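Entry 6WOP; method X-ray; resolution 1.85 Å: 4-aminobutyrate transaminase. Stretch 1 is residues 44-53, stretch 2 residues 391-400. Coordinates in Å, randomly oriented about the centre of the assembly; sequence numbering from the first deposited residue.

Stretch 1, residues 44-53: FIDFAGGIAV
Stretch 2 391-400: IRFLYPLTIP

Residues 44-46 form a strand that enters from earlier in the chain, with phi/psi near -124/138, -87/131 and -93/103. Phe-47 (-100/21) and Ala-48 (-109/-35) turn the chain into a weakly bonded helix at about 49-52. Four successive residues, Gly-49 (60/31), Gly-50 (59/27), Ile-51 (69/63) and Ala-52 (72/18), have positive phi. Ile-51 N and Ala-52 N donate to Ala-48 O at 2.8 and 3.3 Å, and Val-53 N donates to Gly-49 O at 2.8 Å.

The second stretch is also extended at first: Ile-391 (-99/125), Arg-392 (-112/149) and Phe-393 (-116/120). Leu-394 (-131/33) breaks this course. Tyr-395 and Pro-396 follow at -55/149 and -55/141. A type I turn runs from Pro-396 to Ile-399, closed by Ile-399 N to Pro-396 O at 3.1 Å. Pro-400 is the N-cap of the next helix.

The register places the CA atoms of Phe-47 and Tyr-395 3.8 Å apart, and those of Ala-48 and Leu-394 4.8 Å apart. One direct hydrogen bond joins the stretches, Leu-394 N to Phe-47 O, 3.1 Å at 158°. A water also donates to Phe-47 O (3.0 Å) and to Arg-392 O (2.5 Å), bridging the two backbones. Tyr-395 CA makes a CA-H...O contact with Asp-46 O at 3.5 Å; this buried oxygen has no hydrogen-bond partner. Gly-49 CA makes another with Leu-394 O at 3.5 Å. A CB on Gly-49 would lie 2.4 Å from Leu-394 O, so glycine suits both the packing and the positive phi.

Asp-46 (chi1 t) braces the bend: its OD1 accepts from Ala-48 N at 2.7 Å and Gly-49 N at 2.9 Å.

Phe-47 (chi1 -81°, chi2 13°) has the largest area covered by the other stretch. The edge of the Tyr-395 ring (chi1 p) meets its face, with centroids 5.6 Å apart and planes at 61°. Phe-47 CD1 lies 3.7 Å from Tyr-395 CB. Phe-47 CD2 packs 3.7 Å from Phe-393 CD1, at the edge of the Phe-393 ring (chi1 m). Ile-399 CD1 sits near the Phe-47 ring plane, 3.8 Å from Phe-47 CE1, and 4.1 Å from Ile-45 CG2. Ile-399 is fully extended, t and t.

Leu-394 (m, t) points toward stretch 1. Its CD2 is 3.7 Å from Ala-52 CB, and its CD1 is 4.4 Å from Ile-51 CG2. Arg-392 (p, t, t) brings NH1 to 3.8 Å from Ile-51 CG2. The contact buries 498 Å², both sides summed.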

# COMPACT_ATOMS: atom_id res chain seq x y z
N PHE A 44 13.45 16.18 -42.62
CA PHE A 44 13.17 16.89 -41.37
C PHE A 44 14.47 17.13 -40.61
O PHE A 44 15.35 16.27 -40.59
CB PHE A 44 12.23 16.12 -40.47
CG PHE A 44 10.85 16.04 -41.01
CD1 PHE A 44 10.50 15.00 -41.84
CD2 PHE A 44 9.90 17.04 -40.71
CE1 PHE A 44 9.24 14.92 -42.37
CE2 PHE A 44 8.62 16.95 -41.23
CZ PHE A 44 8.29 15.90 -42.06
N ILE A 45 14.61 18.32 -40.04
CA ILE A 45 15.77 18.57 -39.19
C ILE A 45 15.34 18.10 -37.82
O ILE A 45 14.26 18.47 -37.35
CB ILE A 45 16.15 20.06 -39.18
CG1 ILE A 45 16.64 20.50 -40.56
CG2 ILE A 45 17.12 20.39 -38.00
CD1 ILE A 45 16.76 22.05 -40.77
N ASP A 46 16.16 17.32 -37.17
CA ASP A 46 15.76 16.68 -35.92
C ASP A 46 16.18 17.55 -34.73
O ASP A 46 17.34 17.52 -34.31
CB ASP A 46 16.40 15.29 -35.87
CG ASP A 46 16.06 14.54 -34.60
OD1 ASP A 46 15.10 14.96 -33.91
OD2 ASP A 46 16.79 13.54 -34.29
N PHE A 47 15.23 18.26 -34.12
CA PHE A 47 15.48 18.86 -32.81
C PHE A 47 14.87 18.03 -31.67
O PHE A 47 14.63 18.58 -30.58
CB PHE A 47 14.92 20.27 -32.72
CG PHE A 47 15.81 21.37 -33.34
CD1 PHE A 47 16.90 21.04 -34.15
CD2 PHE A 47 15.54 22.71 -33.10
CE1 PHE A 47 17.72 22.04 -34.74
CE2 PHE A 47 16.37 23.71 -33.67
CZ PHE A 47 17.44 23.37 -34.50
N ALA A 48 14.58 16.75 -31.91
CA ALA A 48 14.01 15.87 -30.89
C ALA A 48 14.97 14.83 -30.37
O ALA A 48 14.87 14.44 -29.20
CB ALA A 48 12.78 15.12 -31.45
N GLY A 49 15.85 14.33 -31.23
CA GLY A 49 16.82 13.36 -30.79
C GLY A 49 16.18 12.11 -30.23
O GLY A 49 16.74 11.50 -29.31
N GLY A 50 15.00 11.73 -30.73
CA GLY A 50 14.31 10.58 -30.14
C GLY A 50 14.00 10.78 -28.67
O GLY A 50 13.88 9.80 -27.93
N ILE A 51 13.84 12.04 -28.24
CA ILE A 51 13.65 12.48 -26.85
C ILE A 51 14.94 12.25 -26.09
O ILE A 51 14.95 11.41 -25.15
CB ILE A 51 12.51 11.80 -26.08
CG1 ILE A 51 11.23 11.57 -26.91
CG2 ILE A 51 12.17 12.65 -24.87
CD1 ILE A 51 10.17 10.70 -26.08
N ALA A 52 16.01 12.94 -26.50
CA ALA A 52 17.28 13.03 -25.76
C ALA A 52 18.06 11.73 -25.79
O ALA A 52 19.00 11.55 -25.01
CB ALA A 52 17.01 13.47 -24.30
N VAL A 53 17.74 10.84 -26.73
CA VAL A 53 18.43 9.55 -26.88
C VAL A 53 19.60 9.64 -27.85
O VAL A 53 20.50 8.76 -27.82
CB VAL A 53 17.43 8.46 -27.34
CG1 VAL A 53 18.13 7.12 -27.56
CG2 VAL A 53 16.32 8.29 -26.26
N ILE A 391 8.54 24.56 -25.29
CA ILE A 391 9.24 23.85 -26.37
C ILE A 391 10.63 23.54 -25.87
O ILE A 391 11.35 24.44 -25.45
CB ILE A 391 9.32 24.71 -27.65
CG1 ILE A 391 7.92 25.02 -28.16
CG2 ILE A 391 10.25 24.05 -28.73
CD1 ILE A 391 7.92 26.16 -29.15
N ARG A 392 11.02 22.27 -25.91
CA ARG A 392 12.33 21.89 -25.40
C ARG A 392 13.17 21.46 -26.58
O ARG A 392 12.63 20.99 -27.59
CB ARG A 392 12.23 20.73 -24.39
CG ARG A 392 11.51 19.51 -25.01
CD ARG A 392 11.55 18.35 -24.02
NE ARG A 392 10.45 17.41 -24.23
CZ ARG A 392 10.37 16.21 -23.68
NH1 ARG A 392 11.34 15.78 -22.90
NH2 ARG A 392 9.31 15.44 -23.91
N PHE A 393 14.49 21.68 -26.50
CA PHE A 393 15.38 21.43 -27.64
C PHE A 393 16.36 20.31 -27.31
O PHE A 393 17.14 20.42 -26.36
CB PHE A 393 16.12 22.72 -28.01
CG PHE A 393 15.19 23.81 -28.41
CD1 PHE A 393 14.76 23.89 -29.73
CD2 PHE A 393 14.69 24.69 -27.46
CE1 PHE A 393 13.83 24.86 -30.13
CE2 PHE A 393 13.75 25.66 -27.83
CZ PHE A 393 13.33 25.73 -29.18
N LEU A 394 16.30 19.23 -28.10
CA LEU A 394 17.09 18.02 -27.90
C LEU A 394 17.79 17.55 -29.16
O LEU A 394 17.94 16.32 -29.40
CB LEU A 394 16.17 16.92 -27.38
CG LEU A 394 15.75 17.23 -25.95
CD1 LEU A 394 14.53 16.28 -25.53
CD2 LEU A 394 16.96 17.05 -25.04
N TYR A 395 18.20 18.52 -30.02
CA TYR A 395 18.93 18.21 -31.25
C TYR A 395 20.16 17.39 -30.92
O TYR A 395 20.76 17.60 -29.86
CB TYR A 395 19.37 19.51 -31.90
CG TYR A 395 19.95 20.51 -30.86
CD1 TYR A 395 21.30 20.48 -30.50
CD2 TYR A 395 19.15 21.48 -30.28
CE1 TYR A 395 21.82 21.42 -29.54
CE2 TYR A 395 19.62 22.38 -29.35
CZ TYR A 395 20.95 22.37 -29.00
OH TYR A 395 21.36 23.29 -28.09
N PRO A 396 20.62 16.49 -31.82
CA PRO A 396 21.91 15.84 -31.61
C PRO A 396 23.01 16.85 -31.42
O PRO A 396 23.01 17.89 -32.09
CB PRO A 396 22.12 15.04 -32.93
CG PRO A 396 20.68 14.60 -33.27
CD PRO A 396 19.85 15.88 -32.92
N LEU A 397 23.96 16.56 -30.49
CA LEU A 397 25.10 17.46 -30.26
C LEU A 397 26.07 17.44 -31.44
O LEU A 397 26.95 18.34 -31.54
CB LEU A 397 25.85 17.02 -29.02
CG LEU A 397 25.01 17.00 -27.73
CD1 LEU A 397 25.89 16.63 -26.49
CD2 LEU A 397 24.37 18.39 -27.53
N THR A 398 25.89 16.49 -32.32
CA THR A 398 26.67 16.34 -33.56
C THR A 398 26.03 17.08 -34.75
O THR A 398 26.53 16.96 -35.88
CB THR A 398 26.76 14.84 -33.88
OG1 THR A 398 25.44 14.28 -33.91
CG2 THR A 398 27.58 14.07 -32.82
N ILE A 399 24.93 17.80 -34.55
CA ILE A 399 24.23 18.43 -35.70
C ILE A 399 25.19 19.38 -36.44
O ILE A 399 25.94 20.14 -35.80
CB ILE A 399 22.93 19.14 -35.21
CG1 ILE A 399 22.18 19.69 -36.43
CG2 ILE A 399 23.23 20.30 -34.24
CD1 ILE A 399 20.77 20.17 -36.07
N PRO A 400 25.27 19.34 -37.76
CA PRO A 400 26.15 20.29 -38.46
C PRO A 400 25.71 21.71 -38.16
O PRO A 400 24.53 21.99 -38.15
CB PRO A 400 25.93 19.95 -39.93
CG PRO A 400 25.52 18.43 -39.91
CD PRO A 400 24.59 18.42 -38.69
O HOH W 1 12.29 20.28 -29.97